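Local coordinates for SusD homolog (Bacteroides thetaiotaomicron, PDB 3EHM), which probably binds mucin O-glycans at the surface of a gut bacterium, as a SusD-like outer-membrane lipoprotein involved in using these host sugars, at residues R287-F292 / R330-S335; W341-E346 / Q377-S382. All coordinates share one frame; numbering follows the deposited sequence.

Contact 1: residues R287-F292 / R330-S335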
ATOM      1  N   ARG A 287      -2.898 -11.070  15.800  1.00 14.78           N
ATOM      2  CA  ARG A 287      -2.372 -11.045  14.444  1.00 14.42           C
ATOM      3  C   ARG A 287      -0.849 -11.015  14.447  1.00 14.94           C
ATOM      4  O   ARG A 287      -0.217 -11.251  13.421  1.00 15.67           O
ATOM      5  CB  ARG A 287      -2.934  -9.843  13.669  1.00 14.77           C
ATOM      6  CG  ARG A 287      -4.375 -10.055  13.219  1.00 14.08           C
ATOM      7  CD  ARG A 287      -5.011  -8.787  12.654  1.00 16.17           C
ATOM      8  NE  ARG A 287      -5.100  -7.731  13.657  1.00 16.11           N
ATOM      9  CZ  ARG A 287      -5.743  -6.583  13.477  1.00 15.88           C
ATOM     10  NH1 ARG A 287      -6.362  -6.337  12.326  1.00 14.97           N
ATOM     11  NH2 ARG A 287      -5.772  -5.685  14.448  1.00 13.35           N
ATOM     12  N   LEU A 288      -0.257 -10.731  15.604  1.00 14.64           N
ATOM     13  CA  LEU A 288       1.198 -10.702  15.710  1.00 15.59           C
ATOM     14  C   LEU A 288       1.763 -12.053  15.274  1.00 16.58           C
ATOM     15  O   LEU A 288       2.675 -12.125  14.444  1.00 15.40           O
ATOM     16  CB  LEU A 288       1.624 -10.409  17.153  1.00 15.81           C
ATOM     17  CG  LEU A 288       3.126 -10.457  17.455  1.00 17.84           C
ATOM     18  CD1 LEU A 288       3.885  -9.518  16.520  1.00 14.96           C
ATOM     19  CD2 LEU A 288       3.360 -10.069  18.901  1.00 18.69           C
ATOM     20  N   SER A 289       1.201 -13.120  15.833  1.00 17.49           N
ATOM     21  CA  SER A 289       1.634 -14.482  15.524  1.00 20.26           C
ATOM     22  C   SER A 289       1.259 -14.911  14.111  1.00 19.41           C
ATOM     23  O   SER A 289       1.920 -15.760  13.514  1.00 20.10           O
ATOM     24  CB  SER A 289       1.023 -15.462  16.526  1.00 22.80           C
ATOM     25  OG  SER A 289       1.476 -16.778  16.271  1.00 30.01           O
ATOM     26  N   ALA A 290       0.193 -14.328  13.577  1.00 18.62           N
ATOM     27  CA  ALA A 290      -0.248 -14.668  12.231  1.00 16.58           C
ATOM     28  C   ALA A 290       0.648 -14.019  11.182  1.00 15.87           C
ATOM     29  O   ALA A 290       0.880 -14.589  10.117  1.00 15.49           O
ATOM     30  CB  ALA A 290      -1.687 -14.225  12.024  1.00 17.01           C
ATOM     31  N   TYR A 291       1.153 -12.828  11.486  1.00 13.63           N
ATOM     32  CA  TYR A 291       1.999 -12.098  10.542  1.00 13.63           C
ATOM     33  C   TYR A 291       3.490 -12.408  10.623  1.00 13.29           C
ATOM     34  O   TYR A 291       4.172 -12.451   9.599  1.00 12.55           O
ATOM     35  CB  TYR A 291       1.861 -10.578  10.728  1.00 13.02           C
ATOM     36  CG  TYR A 291       0.502  -9.960  10.446  1.00 13.29           C
ATOM     37  CD1 TYR A 291      -0.475 -10.645   9.729  1.00 15.64           C
ATOM     38  CD2 TYR A 291       0.221  -8.657  10.862  1.00 13.79           C
ATOM     39  CE1 TYR A 291      -1.706 -10.042   9.432  1.00 15.76           C
ATOM     40  CE2 TYR A 291      -1.000  -8.048  10.567  1.00 13.97           C
ATOM     41  CZ  TYR A 291      -1.955  -8.745   9.854  1.00 13.22           C
ATOM     42  OH  TYR A 291      -3.160  -8.144   9.556  1.00 15.12           O
ATOM     43  N   PHE A 292       4.002 -12.611  11.831  1.00 12.91           N
ATOM     44  CA  PHE A 292       5.433 -12.828  11.980  1.00 13.84           C
ATOM     45  C   PHE A 292       5.884 -14.022  12.807  1.00 15.03           C
ATOM     46  O   PHE A 292       5.144 -14.547  13.639  1.00 12.77           O
ATOM     47  CB  PHE A 292       6.079 -11.571  12.568  1.00 13.15           C
ATOM     48  CG  PHE A 292       5.688 -10.298  11.872  1.00 13.07           C
ATOM     49  CD1 PHE A 292       4.630  -9.527  12.348  1.00 11.91           C
ATOM     50  CD2 PHE A 292       6.381  -9.863  10.745  1.00 11.24           C
ATOM     51  CE1 PHE A 292       4.271  -8.341  11.714  1.00 13.11           C
ATOM     52  CE2 PHE A 292       6.027  -8.680  10.104  1.00 13.10           C
ATOM     53  CZ  PHE A 292       4.970  -7.917  10.591  1.00 11.83           C
ATOM     54  N   ARG A 330      10.647 -12.541  11.397  1.00 14.65           N
ATOM     55  CA  ARG A 330      10.494 -12.453   9.949  1.00 15.53           C
ATOM     56  C   ARG A 330       9.036 -12.549   9.544  1.00 15.66           C
ATOM     57  O   ARG A 330       8.233 -13.155  10.242  1.00 14.62           O
ATOM     58  CB  ARG A 330      11.216 -13.609   9.253  1.00 15.24           C
ATOM     59  CG  ARG A 330      12.637 -13.842   9.690  1.00 19.01           C
ATOM     60  CD  ARG A 330      13.244 -14.981   8.884  1.00 18.51           C
ATOM     61  NE  ARG A 330      14.592 -15.300   9.342  1.00 21.68           N
ATOM     62  CZ  ARG A 330      15.443 -16.076   8.681  1.00 20.12           C
ATOM     63  NH1 ARG A 330      15.084 -16.613   7.522  1.00 19.39           N
ATOM     64  NH2 ARG A 330      16.648 -16.314   9.180  1.00 19.64           N
ATOM     65  N   PRO A 331       8.679 -11.952   8.399  1.00 16.10           N
ATOM     66  CA  PRO A 331       7.287 -12.034   7.957  1.00 16.05           C
ATOM     67  C   PRO A 331       7.025 -13.503   7.629  1.00 17.10           C
ATOM     68  O   PRO A 331       7.892 -14.173   7.059  1.00 17.16           O
ATOM     69  CB  PRO A 331       7.274 -11.171   6.695  1.00 17.83           C
ATOM     70  CG  PRO A 331       8.351 -10.166   6.956  1.00 16.02           C
ATOM     71  CD  PRO A 331       9.443 -11.014   7.560  1.00 15.64           C
ATOM     72  N   LYS A 332       5.863 -14.019   8.014  1.00 15.61           N
ATOM     73  CA  LYS A 332       5.529 -15.399   7.694  1.00 16.41           C
ATOM     74  C   LYS A 332       5.046 -15.411   6.254  1.00 17.89           C
ATOM     75  O   LYS A 332       4.160 -14.636   5.881  1.00 17.28           O
ATOM     76  CB  LYS A 332       4.422 -15.926   8.608  1.00 19.07           C
ATOM     77  CG  LYS A 332       4.902 -16.354   9.977  1.00 20.41           C
ATOM     78  CD  LYS A 332       3.801 -17.079  10.746  1.00 21.53           C
ATOM     79  CE  LYS A 332       4.330 -17.624  12.065  1.00 20.95           C
ATOM     80  NZ  LYS A 332       3.252 -18.242  12.880  1.00 22.10           N
ATOM     81  N   VAL A 333       5.640 -16.272   5.440  1.00 15.88           N
ATOM     82  CA  VAL A 333       5.260 -16.359   4.041  1.00 16.70           C
ATOM     83  C   VAL A 333       5.906 -17.576   3.390  1.00 16.24           C
ATOM     84  O   VAL A 333       6.975 -18.022   3.808  1.00 14.90           O
ATOM     85  CB  VAL A 333       5.695 -15.079   3.267  1.00 19.13           C
ATOM     86  CG1 VAL A 333       7.215 -14.902   3.346  1.00 16.43           C
ATOM     87  CG2 VAL A 333       5.256 -15.165   1.814  1.00 18.69           C
ATOM     88  N   ASP A 334       5.234 -18.139   2.395  1.00 16.64           N
ATOM     89  CA  ASP A 334       5.794 -19.270   1.666  1.00 18.40           C
ATOM     90  C   ASP A 334       5.584 -19.024   0.174  1.00 16.43           C
ATOM     91  O   ASP A 334       4.939 -18.047  -0.212  1.00 12.63           O
ATOM     92  CB  ASP A 334       5.169 -20.594   2.118  1.00 21.99           C
ATOM     93  CG  ASP A 334       3.668 -20.593   2.035  1.00 26.22           C
ATOM     94  OD1 ASP A 334       3.132 -20.388   0.927  1.00 29.18           O
ATOM     95  OD2 ASP A 334       3.020 -20.809   3.085  1.00 33.13           O
ATOM     96  N   SER A 335       6.126 -19.899  -0.665  1.00 16.59           N
ATOM     97  CA  SER A 335       6.030 -19.716  -2.109  1.00 17.81           C
ATOM     98  C   SER A 335       4.616 -19.545  -2.658  1.00 17.18           C
ATOM     99  O   SER A 335       4.413 -18.813  -3.627  1.00 15.03           O
ATOM    100  CB  SER A 335       6.733 -20.870  -2.833  1.00 20.20           C
ATOM    101  OG  SER A 335       6.146 -22.114  -2.502  1.00 26.28           O
TER
HETATM  102  O   HOH W   1       4.877 -16.581  15.489  1.00 25.62           O
HETATM  103  O   HOH W   2       3.761 -11.938   6.805  1.00 14.64           O
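Phe292, the first residue to leave helix 287-291, meets an extended loop at Pro331, and a single beta bridge joins the backbones there. On the buried side, the ring is set by a chi1 of -49°, with CG beside the backbone N, and its CD2 lies 3.6 Å from CA of Pro331. The two side chains cross obliquely, CE2 of Phe292 standing 4.2 Å from CG of Pro331, while the carbonyl of Arg330 lies at the ring's edge. Helix 274-282 and Tyr446 pack on the same ring, so a large flat residue suits this place; an alanine here would remove the ring and probably loosen the packing behind the bridge. Lys332 N supplies one of the bonds flanking the bridge, donating to Tyr291 O over 2.8 Å, nearly straight at 174°, from above the carbonyl plane; Arg330 and Thr293 supply a second. Tyr291 O also receives water 2, which donates to Lys332 O as well. On the exposed side, water and one long side chain take over. Lys332 runs extended beyond CG across the end of the helix, and its NZ meets Ser289 O at 2.9 Å, nearly along the C=O axis. Water 1 donates to Phe292 O and makes only a weak bond to Lys332 NZ. The lysine's charge thus lies by carbonyls at a helix C-terminus, where the dipole would probably favour a cation.

Contact 2: residues W341-E346 / Q377-S382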
ATOM      1  N   TRP A 341      -4.477  -7.078  -3.319  1.00 16.98           N
ATOM      2  CA  TRP A 341      -4.778  -5.822  -4.002  1.00 15.97           C
ATOM      3  C   TRP A 341      -5.829  -5.047  -3.208  1.00 17.55           C
ATOM      4  O   TRP A 341      -5.709  -3.833  -3.004  1.00 17.39           O
ATOM      5  CB  TRP A 341      -5.348  -6.086  -5.397  1.00 17.13           C
ATOM      6  CG  TRP A 341      -4.382  -6.593  -6.424  1.00 15.84           C
ATOM      7  CD1 TRP A 341      -3.080  -6.962  -6.233  1.00 16.59           C
ATOM      8  CD2 TRP A 341      -4.667  -6.824  -7.807  1.00 14.07           C
ATOM      9  NE1 TRP A 341      -2.539  -7.415  -7.416  1.00 16.10           N
ATOM     10  CE2 TRP A 341      -3.494  -7.340  -8.397  1.00 15.21           C
ATOM     11  CE3 TRP A 341      -5.806  -6.648  -8.603  1.00 13.54           C
ATOM     12  CZ2 TRP A 341      -3.425  -7.681  -9.750  1.00 14.99           C
ATOM     13  CZ3 TRP A 341      -5.739  -6.985  -9.948  1.00 15.03           C
ATOM     14  CH2 TRP A 341      -4.555  -7.498 -10.507  1.00 17.01           C
ATOM     15  N   PHE A 342      -6.869  -5.753  -2.775  1.00 16.57           N
ATOM     16  CA  PHE A 342      -7.944  -5.119  -2.017  1.00 17.48           C
ATOM     17  C   PHE A 342      -8.702  -6.169  -1.211  1.00 16.53           C
ATOM     18  O   PHE A 342      -9.126  -7.186  -1.756  1.00 16.25           O
ATOM     19  CB  PHE A 342      -8.902  -4.401  -2.976  1.00 15.65           C
ATOM     20  CG  PHE A 342      -9.668  -3.268  -2.340  1.00 17.79           C
ATOM     21  CD1 PHE A 342     -10.578  -3.509  -1.316  1.00 17.27           C
ATOM     22  CD2 PHE A 342      -9.461  -1.956  -2.756  1.00 16.09           C
ATOM     23  CE1 PHE A 342     -11.274  -2.455  -0.714  1.00 16.95           C
ATOM     24  CE2 PHE A 342     -10.151  -0.896  -2.161  1.00 16.27           C
ATOM     25  CZ  PHE A 342     -11.058  -1.149  -1.137  1.00 15.55           C
ATOM     26  N   ARG A 343      -8.879  -5.919   0.083  1.00 14.77           N
ATOM     27  CA  ARG A 343      -9.578  -6.869   0.940  1.00 14.44           C
ATOM     28  C   ARG A 343     -10.837  -6.284   1.555  1.00 13.34           C
ATOM     29  O   ARG A 343     -10.969  -5.069   1.693  1.00 11.65           O
ATOM     30  CB  ARG A 343      -8.649  -7.362   2.050  1.00 14.34           C
ATOM     31  CG  ARG A 343      -7.266  -7.746   1.546  1.00 15.65           C
ATOM     32  CD  ARG A 343      -6.507  -8.574   2.565  1.00 17.86           C
ATOM     33  NE  ARG A 343      -7.052  -9.924   2.683  1.00 16.65           N
ATOM     34  CZ  ARG A 343      -6.518 -10.878   3.437  1.00 17.96           C
ATOM     35  NH1 ARG A 343      -5.421 -10.628   4.143  1.00 16.60           N
ATOM     36  NH2 ARG A 343      -7.071 -12.082   3.480  1.00 15.38           N
ATOM     37  N   ALA A 344     -11.755  -7.164   1.941  1.00 14.56           N
ATOM     38  CA  ALA A 344     -13.019  -6.742   2.530  1.00 15.17           C
ATOM     39  C   ALA A 344     -12.849  -5.851   3.759  1.00 13.88           C
ATOM     40  O   ALA A 344     -13.601  -4.892   3.946  1.00 12.72           O
ATOM     41  CB  ALA A 344     -13.859  -7.971   2.884  1.00 15.60           C
ATOM     42  N   SER A 345     -11.863  -6.152   4.597  1.00 13.71           N
ATOM     43  CA  SER A 345     -11.667  -5.346   5.797  1.00 14.75           C
ATOM     44  C   SER A 345     -11.445  -3.874   5.466  1.00 15.27           C
ATOM     45  O   SER A 345     -11.936  -2.995   6.174  1.00 14.10           O
ATOM     46  CB  SER A 345     -10.497  -5.887   6.631  1.00 15.30           C
ATOM     47  OG  SER A 345      -9.285  -5.906   5.896  1.00 17.81           O
ATOM     48  N   GLU A 346     -10.724  -3.596   4.385  1.00 15.77           N
ATOM     49  CA  GLU A 346     -10.462  -2.209   4.014  1.00 15.08           C
ATOM     50  C   GLU A 346     -11.765  -1.464   3.732  1.00 15.45           C
ATOM     51  O   GLU A 346     -11.936  -0.308   4.130  1.00 12.80           O
ATOM     52  CB  GLU A 346      -9.561  -2.128   2.780  1.00 14.80           C
ATOM     53  CG  GLU A 346      -9.037  -0.719   2.539  1.00 17.01           C
ATOM     54  CD  GLU A 346      -8.265  -0.568   1.243  1.00 18.67           C
ATOM     55  OE1 GLU A 346      -7.683  -1.565   0.759  1.00 15.26           O
ATOM     56  OE2 GLU A 346      -8.229   0.565   0.721  1.00 16.52           O
ATOM     57  N   GLN A 377     -10.941 -12.522  10.770  1.00 15.38           N
ATOM     58  CA  GLN A 377     -11.376 -13.662   9.981  1.00 16.77           C
ATOM     59  C   GLN A 377     -10.421 -13.873   8.813  1.00 16.67           C
ATOM     60  O   GLN A 377     -10.058 -15.004   8.498  1.00 16.63           O
ATOM     61  CB  GLN A 377     -12.798 -13.443   9.472  1.00 19.03           C
ATOM     62  CG  GLN A 377     -13.857 -13.499  10.564  1.00 23.07           C
ATOM     63  CD  GLN A 377     -15.256 -13.269  10.024  1.00 25.43           C
ATOM     64  OE1 GLN A 377     -15.669 -13.903   9.055  1.00 30.16           O
ATOM     65  NE2 GLN A 377     -15.994 -12.365  10.653  1.00 27.77           N
ATOM     66  N   GLU A 378     -10.004 -12.782   8.179  1.00 17.24           N
ATOM     67  CA  GLU A 378      -9.078 -12.875   7.054  1.00 16.07           C
ATOM     68  C   GLU A 378      -7.781 -13.551   7.499  1.00 16.82           C
ATOM     69  O   GLU A 378      -7.205 -14.353   6.764  1.00 16.50           O
ATOM     70  CB  GLU A 378      -8.766 -11.474   6.498  1.00 14.83           C
ATOM     71  CG  GLU A 378      -9.986 -10.735   5.979  1.00 14.58           C
ATOM     72  CD  GLU A 378      -9.691  -9.321   5.493  1.00 13.83           C
ATOM     73  OE1 GLU A 378      -8.787  -8.652   6.037  1.00 14.65           O
ATOM     74  OE2 GLU A 378     -10.390  -8.865   4.573  1.00 11.13           O
ATOM     75  N   GLN A 379      -7.336 -13.235   8.712  1.00 15.63           N
ATOM     76  CA  GLN A 379      -6.093 -13.783   9.243  1.00 15.32           C
ATOM     77  C   GLN A 379      -6.256 -15.090  10.015  1.00 16.61           C
ATOM     78  O   GLN A 379      -5.284 -15.637  10.534  1.00 15.90           O
ATOM     79  CB  GLN A 379      -5.412 -12.735  10.131  1.00 16.47           C
ATOM     80  CG  GLN A 379      -5.257 -11.377   9.452  1.00 14.90           C
ATOM     81  CD  GLN A 379      -4.478 -11.460   8.151  1.00 18.12           C
ATOM     82  OE1 GLN A 379      -4.596 -10.591   7.283  1.00 19.53           O
ATOM     83  NE2 GLN A 379      -3.668 -12.500   8.014  1.00 13.19           N
ATOM     84  N   GLY A 380      -7.487 -15.584  10.096  1.00 16.99           N
ATOM     85  CA  GLY A 380      -7.738 -16.829  10.798  1.00 18.44           C
ATOM     86  C   GLY A 380      -7.475 -16.801  12.292  1.00 18.37           C
ATOM     87  O   GLY A 380      -7.141 -17.828  12.880  1.00 16.11           O
ATOM     88  N   VAL A 381      -7.615 -15.635  12.917  1.00 17.28           N
ATOM     89  CA  VAL A 381      -7.395 -15.532  14.355  1.00 18.29           C
ATOM     90  C   VAL A 381      -8.710 -15.278  15.075  1.00 18.70           C
ATOM     91  O   VAL A 381      -9.692 -14.860  14.464  1.00 18.65           O
ATOM     92  CB  VAL A 381      -6.414 -14.400  14.705  1.00 18.72           C
ATOM     93  CG1 VAL A 381      -5.022 -14.763  14.213  1.00 19.37           C
ATOM     94  CG2 VAL A 381      -6.887 -13.095  14.086  1.00 17.54           C
ATOM     95  N   SER A 382      -8.720 -15.527  16.378  1.00 19.42           N
ATOM     96  CA  SER A 382      -9.922 -15.348  17.181  1.00 19.88           C
ATOM     97  C   SER A 382      -9.703 -14.377  18.338  1.00 18.54           C
ATOM     98  O   SER A 382      -8.602 -13.861  18.527  1.00 17.74           O
ATOM     99  CB  SER A 382     -10.370 -16.706  17.722  1.00 22.14           C
ATOM    100  OG  SER A 382      -9.330 -17.304  18.480  1.00 25.26           O
TER
HETATM  101  O   HOH W   3      -4.912 -13.411   5.103  1.00 28.38           O
HETATM  102  O   HOH W   4     -11.007  -9.930   2.391  1.00 15.47           O
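Glu378 reaches from the last turn of helix 364-378 to the first turn of helix 344-356, where its carboxylate is gripped by Ser345. The serine hydroxyl donates to the syn lone pair of Glu378 OE1, with OG 2.8 Å from that oxygen, and Ser345 N donates to Glu378 OE2 over 3.1 Å, meeting it from above the carboxylate plane. A small residue with a hydroxyl suits the site: chi1 of 59° sets OG between the backbone N and the carbonyl carbon. Water 4 joins Glu378 OE2 to Ala344 N, so the acid receives two N-H groups of a helix start, one through water; its negative charge would probably be favoured there. Arg343, at the N-cap position, stacks its guanidinium on the carboxylate, the planes 9° apart. Glu378 CB lies over one guanidinium face, 3.5 Å from NH2 of Arg343. The salt bridge is long, 4.0 Å from Arg343 NE to Glu378 OE2, and rests on charge alone. Glu245 helps to position the arginine through a salt bridge to its NE, and Tyr340 through a cation-pi contact; water 3 ties NH1 to Glu378 O. Beyond Glu378, a Schellman motif with positive phi at Gly380 ends helix 364-378. The contact therefore brings this C-terminal end back to the N-terminal start of helix 344-356, as in a helical hairpin, just after strand 339-342, which pairs antiparallel with strand 246-248.

How the contacts relate
The two contacts follow one another along the chain, contact 1 closing before contact 2 opens, and their centres lie 14 Å apart. Both lie within the SusD/RagB-like region of the chain, whose paired helices are consistent with a TPR-like character. They meet where helix 287-291 packs on the chain leaving helix 364-378: CE1 of Tyr291 lies 3.4 Å from CD of Gln379, and CB of Ala290 is 4.0 Å from CG1 of Val381. Arg287 NH1 adds a hydrogen bond to Ser375 OG of helix 364-378. One short helix thus connects the loop between strands 304-306 and 339-342 with the end of helix 364-378, mostly by packing.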